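Side-chain contacts in ADP-ribosyltransferase (Staphylococcus aureus, PDB 1OJQ), which probably transfers ADP-ribose from NAD(+) to a target protein, as a C3-type mono-ADP-ribosyltransferase exoenzyme: residues 66-71 and 180-185; 87-92 and 201-206. One frame throughout, in Å; residues are numbered along the deposited sequence.

Contact 1: residues 66-71 and 180-185; sequences RQLDST and EVLLPR
R185 and D69 form the polar half of a two-part seam between helix 59-73 and the end of strand 180-183, the strand that begins at the NAD(+)-binding residue E180. Beyond CB, the arginine's first torsion (chi1 64°) sets CG between the backbone N and the carbonyl carbon, and the chain then runs extended from CG to NE, slanting across the aspartate. CG passes 3.6 Å from D69 OD1, and CD draws in to 3.3 Å from the same oxygen. At NE the salt bridge proper begins: its N-H points to D69 OD2 at 2.9 Å with an angle of 163°, meeting the syn lone pair of that oxygen within the guanidinium plane. A second, weak bond runs from NE to OD1, and a third, also weak, joins NH2 to OD2 at 3.3 Å. NH1 turns to the carbonyl oxygen of G52. Carboxylate and guanidinium are nearly coplanar, 9° apart.

OD1 has further partners: the hydroxyl of Y136 is hydrogen-bonded to it, and a water donates a hydrogen bond to D69 OD1 at 2.8 Å and accepts one from R185 N. The arginine is thus tied to one aspartate directly through its side chain and, by way of the water, through its backbone N.

The apolar half lies deeper, where L68 CD1 and L182 CD2 meet tip to tip at 4.0 Å; I72 also packs on L182. Several shared bonds fix the rotation of the carboxylate, and the nearby positive charge would probably favour its ionised form, so that helix and strand end are joined by charge outside and by leucines inside.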
loop_
_atom_site.group_PDB
_atom_site.type_symbol
_atom_site.label_atom_id
_atom_site.label_comp_id
_atom_site.label_asym_id
_atom_site.label_seq_id
_atom_site.Cartn_x
_atom_site.Cartn_y
_atom_site.Cartn_z
ATOM N N ARG A 66 -9.338 6.741 15.539
ATOM C CA ARG A 66 -10.688 6.157 15.570
ATOM C C ARG A 66 -11.497 6.562 14.345
ATOM O O ARG A 66 -12.230 5.767 13.740
ATOM C CB ARG A 66 -11.409 6.585 16.854
ATOM C CG ARG A 66 -10.944 5.736 18.056
ATOM C CD ARG A 66 -11.718 6.110 19.306
ATOM N NE ARG A 66 -11.416 7.451 19.813
ATOM C CZ ARG A 66 -10.436 7.667 20.684
ATOM N NH1 ARG A 66 -9.689 6.665 21.117
ATOM N NH2 ARG A 66 -10.217 8.908 21.111
ATOM N N GLN A 67 -11.367 7.844 13.971
ATOM C CA GLN A 67 -12.091 8.351 12.813
ATOM C C GLN A 67 -11.664 7.625 11.545
ATOM O O GLN A 67 -12.553 7.139 10.838
ATOM C CB GLN A 67 -11.885 9.870 12.679
ATOM C CG GLN A 67 -12.490 10.474 11.425
ATOM C CD GLN A 67 -13.967 10.291 11.243
ATOM O OE1 GLN A 67 -14.434 9.648 10.286
ATOM N NE2 GLN A 67 -14.775 10.844 12.124
ATOM N N LEU A 68 -10.359 7.577 11.243
ATOM C CA LEU A 68 -9.951 6.984 9.944
ATOM C C LEU A 68 -10.267 5.496 9.917
ATOM O O LEU A 68 -10.631 4.956 8.874
ATOM C CB LEU A 68 -8.475 7.255 9.664
ATOM C CG LEU A 68 -7.989 7.095 8.219
ATOM C CD1 LEU A 68 -8.806 7.915 7.225
ATOM C CD2 LEU A 68 -6.518 7.469 8.071
ATOM N N ASP A 69 -10.137 4.822 11.065
ATOM C CA ASP A 69 -10.503 3.420 11.144
ATOM C C ASP A 69 -11.970 3.248 10.761
ATOM O O ASP A 69 -12.305 2.336 10.014
ATOM C CB ASP A 69 -10.310 2.862 12.545
ATOM C CG ASP A 69 -8.876 2.643 12.984
ATOM O OD1 ASP A 69 -7.907 2.830 12.204
ATOM O OD2 ASP A 69 -8.742 2.265 14.168
ATOM N N SER A 70 -12.806 4.127 11.318
ATOM C CA SER A 70 -14.236 4.038 11.018
ATOM C C SER A 70 -14.513 4.321 9.549
ATOM O O SER A 70 -15.255 3.575 8.889
ATOM C CB SER A 70 -14.993 5.007 11.936
ATOM O OG SER A 70 -16.300 5.189 11.434
ATOM N N THR A 71 -13.879 5.382 9.030
ATOM C CA THR A 71 -14.080 5.699 7.618
ATOM C C THR A 71 -13.740 4.536 6.687
ATOM O O THR A 71 -14.481 4.167 5.762
ATOM C CB THR A 71 -13.227 6.934 7.265
ATOM O OG1 THR A 71 -13.718 8.019 8.069
ATOM C CG2 THR A 71 -13.353 7.301 5.795
ATOM N N GLU A 180 -5.865 6.011 -5.640
ATOM C CA GLU A 180 -5.479 5.511 -4.329
ATOM C C GLU A 180 -6.556 4.689 -3.642
ATOM O O GLU A 180 -7.728 5.015 -3.582
ATOM C CB GLU A 180 -5.055 6.675 -3.402
ATOM C CG GLU A 180 -4.542 6.115 -2.055
ATOM C CD GLU A 180 -3.819 7.134 -1.204
ATOM O OE1 GLU A 180 -3.563 8.270 -1.668
ATOM O OE2 GLU A 180 -3.491 6.792 -0.036
ATOM N N VAL A 181 -6.100 3.569 -3.077
ATOM C CA VAL A 181 -6.903 2.748 -2.169
ATOM C C VAL A 181 -6.238 2.800 -0.800
ATOM O O VAL A 181 -5.028 2.521 -0.731
ATOM C CB VAL A 181 -7.018 1.298 -2.668
ATOM C CG1 VAL A 181 -7.613 0.376 -1.624
ATOM C CG2 VAL A 181 -7.843 1.316 -3.957
ATOM N N LEU A 182 -6.956 3.166 0.242
ATOM C CA LEU A 182 -6.390 3.247 1.592
ATOM C C LEU A 182 -6.754 1.997 2.375
ATOM O O LEU A 182 -7.944 1.699 2.473
ATOM C CB LEU A 182 -6.915 4.529 2.243
ATOM C CG LEU A 182 -6.217 4.971 3.527
ATOM C CD1 LEU A 182 -4.738 5.229 3.271
ATOM C CD2 LEU A 182 -6.937 6.184 4.101
ATOM N N LEU A 183 -5.798 1.258 2.920
ATOM C CA LEU A 183 -6.062 0.054 3.707
ATOM C C LEU A 183 -5.952 0.304 5.204
ATOM O O LEU A 183 -5.222 1.203 5.638
ATOM C CB LEU A 183 -5.083 -1.072 3.301
ATOM C CG LEU A 183 -4.989 -1.365 1.791
ATOM C CD1 LEU A 183 -3.938 -2.432 1.501
ATOM C CD2 LEU A 183 -6.364 -1.751 1.274
ATOM N N PRO A 184 -6.654 -0.469 6.022
ATOM C CA PRO A 184 -6.631 -0.329 7.462
ATOM C C PRO A 184 -5.220 -0.392 8.037
ATOM O O PRO A 184 -4.329 -1.054 7.504
ATOM C CB PRO A 184 -7.348 -1.593 7.964
ATOM C CG PRO A 184 -8.244 -1.974 6.842
ATOM C CD PRO A 184 -7.557 -1.547 5.579
ATOM N N ARG A 185 -5.072 0.291 9.160
ATOM C CA ARG A 185 -3.844 0.143 9.936
ATOM C C ARG A 185 -3.711 -1.318 10.349
ATOM O O ARG A 185 -4.688 -2.017 10.586
ATOM C CB ARG A 185 -3.825 1.079 11.132
ATOM C CG ARG A 185 -4.919 0.801 12.176
ATOM C CD ARG A 185 -4.914 1.956 13.176
ATOM N NE ARG A 185 -5.891 1.783 14.239
ATOM C CZ ARG A 185 -5.599 1.285 15.431
ATOM N NH1 ARG A 185 -4.346 0.909 15.694
ATOM N NH2 ARG A 185 -6.536 1.154 16.357
HETATM O O HOH W 1 -7.985 0.910 10.205
#

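Contact 2: residues 87-92 and 201-206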
loop_
_atom_site.group_PDB
_atom_site.type_symbol
_atom_site.label_atom_id
_atom_site.label_comp_id
_atom_site.label_asym_id
_atom_site.label_seq_id
_atom_site.Cartn_x
_atom_site.Cartn_y
_atom_site.Cartn_z
ATOM N N LEU A 87 7.817 1.719 -4.271
ATOM C CA LEU A 87 8.668 1.957 -3.115
ATOM C C LEU A 87 10.114 2.232 -3.518
ATOM O O LEU A 87 10.569 1.710 -4.529
ATOM C CB LEU A 87 8.666 0.725 -2.189
ATOM C CG LEU A 87 7.283 0.338 -1.648
ATOM C CD1 LEU A 87 7.248 -1.109 -1.195
ATOM C CD2 LEU A 87 6.900 1.296 -0.516
ATOM N N ASN A 88 10.798 3.008 -2.690
ATOM C CA ASN A 88 12.233 3.232 -2.827
ATOM C C ASN A 88 13.008 2.054 -2.259
ATOM O O ASN A 88 12.439 1.253 -1.516
ATOM C CB ASN A 88 12.645 4.533 -2.102
ATOM C CG ASN A 88 12.110 5.750 -2.843
ATOM O OD1 ASN A 88 12.291 5.821 -4.051
ATOM N ND2 ASN A 88 11.454 6.685 -2.184
ATOM N N LEU A 89 14.298 1.935 -2.584
ATOM C CA LEU A 89 14.988 0.742 -2.087
ATOM C C LEU A 89 15.110 0.688 -0.576
ATOM O O LEU A 89 15.342 -0.400 -0.020
ATOM C CB LEU A 89 16.380 0.662 -2.709
ATOM C CG LEU A 89 16.509 0.354 -4.189
ATOM C CD1 LEU A 89 17.991 0.317 -4.560
ATOM C CD2 LEU A 89 15.839 -0.954 -4.588
ATOM N N ASP A 90 14.964 1.802 0.149
ATOM C CA ASP A 90 15.155 1.764 1.602
ATOM C C ASP A 90 14.047 0.977 2.277
ATOM O O ASP A 90 14.134 0.624 3.450
ATOM C CB ASP A 90 15.236 3.161 2.218
ATOM C CG ASP A 90 14.033 4.021 1.913
ATOM O OD1 ASP A 90 12.931 3.478 1.704
ATOM O OD2 ASP A 90 14.194 5.263 1.877
ATOM N N TYR A 91 12.988 0.665 1.533
ATOM C CA TYR A 91 12.016 -0.320 2.010
ATOM C C TYR A 91 12.729 -1.616 2.397
ATOM O O TYR A 91 12.223 -2.312 3.293
ATOM C CB TYR A 91 10.969 -0.573 0.931
ATOM C CG TYR A 91 10.084 -1.785 1.130
ATOM C CD1 TYR A 91 8.998 -1.728 1.987
ATOM C CD2 TYR A 91 10.351 -2.962 0.446
ATOM C CE1 TYR A 91 8.218 -2.859 2.137
ATOM C CE2 TYR A 91 9.578 -4.098 0.589
ATOM C CZ TYR A 91 8.506 -4.015 1.451
ATOM O OH TYR A 91 7.696 -5.124 1.626
ATOM N N LEU A 92 13.842 -1.958 1.758
ATOM C CA LEU A 92 14.516 -3.238 2.027
ATOM C C LEU A 92 15.489 -3.168 3.184
ATOM O O LEU A 92 16.191 -4.132 3.512
ATOM C CB LEU A 92 15.273 -3.694 0.777
ATOM C CG LEU A 92 14.412 -3.851 -0.483
ATOM C CD1 LEU A 92 15.305 -4.140 -1.679
ATOM C CD2 LEU A 92 13.338 -4.918 -0.300
ATOM N N ARG A 201 14.261 -3.702 -14.701
ATOM C CA ARG A 201 14.468 -2.382 -14.128
ATOM C C ARG A 201 13.488 -2.110 -13.005
ATOM O O ARG A 201 13.458 -1.026 -12.413
ATOM C CB ARG A 201 14.343 -1.310 -15.217
ATOM C CG ARG A 201 15.367 -1.440 -16.331
ATOM C CD ARG A 201 15.523 -0.114 -17.081
ATOM N NE ARG A 201 16.807 -0.116 -17.794
ATOM C CZ ARG A 201 16.977 -0.785 -18.931
ATOM N NH1 ARG A 201 15.971 -1.471 -19.463
ATOM N NH2 ARG A 201 18.160 -0.756 -19.530
ATOM N N LYS A 202 12.686 -3.129 -12.699
ATOM C CA LYS A 202 11.760 -2.988 -11.585
ATOM C C LYS A 202 11.774 -4.280 -10.770
ATOM O O LYS A 202 11.843 -5.375 -11.334
ATOM C CB LYS A 202 10.357 -2.667 -12.102
ATOM C CG LYS A 202 9.395 -2.144 -11.050
ATOM C CD LYS A 202 8.166 -1.534 -11.709
ATOM C CE LYS A 202 7.144 -2.597 -12.078
ATOM N NZ LYS A 202 5.968 -2.028 -12.810
ATOM N N ILE A 203 11.732 -4.165 -9.445
ATOM C CA ILE A 203 11.636 -5.360 -8.613
ATOM C C ILE A 203 10.194 -5.536 -8.146
ATOM O O ILE A 203 9.642 -4.666 -7.473
ATOM C CB ILE A 203 12.609 -5.270 -7.425
ATOM C CG1 ILE A 203 14.059 -5.071 -7.884
ATOM C CG2 ILE A 203 12.503 -6.488 -6.513
ATOM C CD1 ILE A 203 14.986 -4.588 -6.780
ATOM N N ILE A 204 9.567 -6.672 -8.480
ATOM C CA ILE A 204 8.169 -6.855 -8.092
ATOM C C ILE A 204 8.044 -7.867 -6.956
ATOM O O ILE A 204 8.445 -9.035 -7.052
ATOM C CB ILE A 204 7.336 -7.277 -9.315
ATOM C CG1 ILE A 204 7.447 -6.292 -10.497
ATOM C CG2 ILE A 204 5.873 -7.495 -8.934
ATOM C CD1 ILE A 204 6.477 -6.581 -11.619
ATOM N N ILE A 205 7.495 -7.410 -5.830
ATOM C CA ILE A 205 7.209 -8.246 -4.676
ATOM C C ILE A 205 5.710 -8.539 -4.682
ATOM O O ILE A 205 4.923 -7.603 -4.515
ATOM C CB ILE A 205 7.602 -7.574 -3.343
ATOM C CG1 ILE A 205 9.061 -7.110 -3.321
ATOM C CG2 ILE A 205 7.267 -8.485 -2.160
ATOM C CD1 ILE A 205 9.438 -6.167 -2.203
ATOM N N THR A 206 5.324 -9.788 -4.929
ATOM C CA THR A 206 3.910 -10.153 -5.001
ATOM C C THR A 206 3.490 -10.751 -3.670
ATOM O O THR A 206 4.214 -11.598 -3.145
ATOM C CB THR A 206 3.624 -11.158 -6.119
ATOM O OG1 THR A 206 4.020 -10.585 -7.380
ATOM C CG2 THR A 206 2.131 -11.473 -6.161
#
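Where edge strand 81-87 of the five-stranded mixed sheet ends, the chain enters a short 3-10 turn, residues 89-92, which folds back over the sheet face and lays Y91 and L89 on the isoleucines of strand 203-209. The turn is set by backbone bonds from Y91 N to N88 O and from L92 N to L89 O, the latter 2.8 Å long. Facing it, I203 and I205 project from the same side of their strand, while I204 between them faces the other way.

The tightest touch is between Y91 CE2 and I205 CD1, 3.5 Å apart, with the two side chains approaching from opposite directions. Y91 CG stands anti to the backbone N (chi1 166°), which brings the ring to the strand. One face of that ring is occupied from within the same segment: L87 CD1 sits 3.6 Å above the plane, over its centre. At the far end of the ring the hydroxyl is hydrogen-bonded to that of Y189 on strand 187-196. The second touch is looser, L89 CD2 to I203 CD1 at 4.3 Å; both of these residues also pack on L106 of helix 100-106, and L92 touches both that leucine and I152.

No hydrogen bond links the two segments; the join is made of methyl groups and one aromatic ring. A 3-10 turn following the strand that carries NAD(+)-binding R85, with its apolar side on the mixed sheet and the NAD(+)-binding residues N88 and D90 on the side remote from the isoleucines, is consistent with the nucleotide site of the ADP-ribosyltransferase fold.

The two contacts alternate along the chain, in the order 66-71, 87-92, 180-185 and 201-206, so that 108 residues separate the two segments of each and neither closes before the other opens. Their centres are 24 Å apart, on opposite sides of the chain's centre, with about 12 Å between nearest atoms. Contact 1 joins helix 59-73 to the three-stranded antiparallel sheet, whereas contact 2 packs a turn on the five-stranded mixed sheet. NAD(+)-binding residues occur in both: E180 in contact 1, N88 and D90 in contact 2. Two separate joins, one for each sheet, thus belong to a single interleaved chain whose distant parts contribute residues to one NAD(+) site.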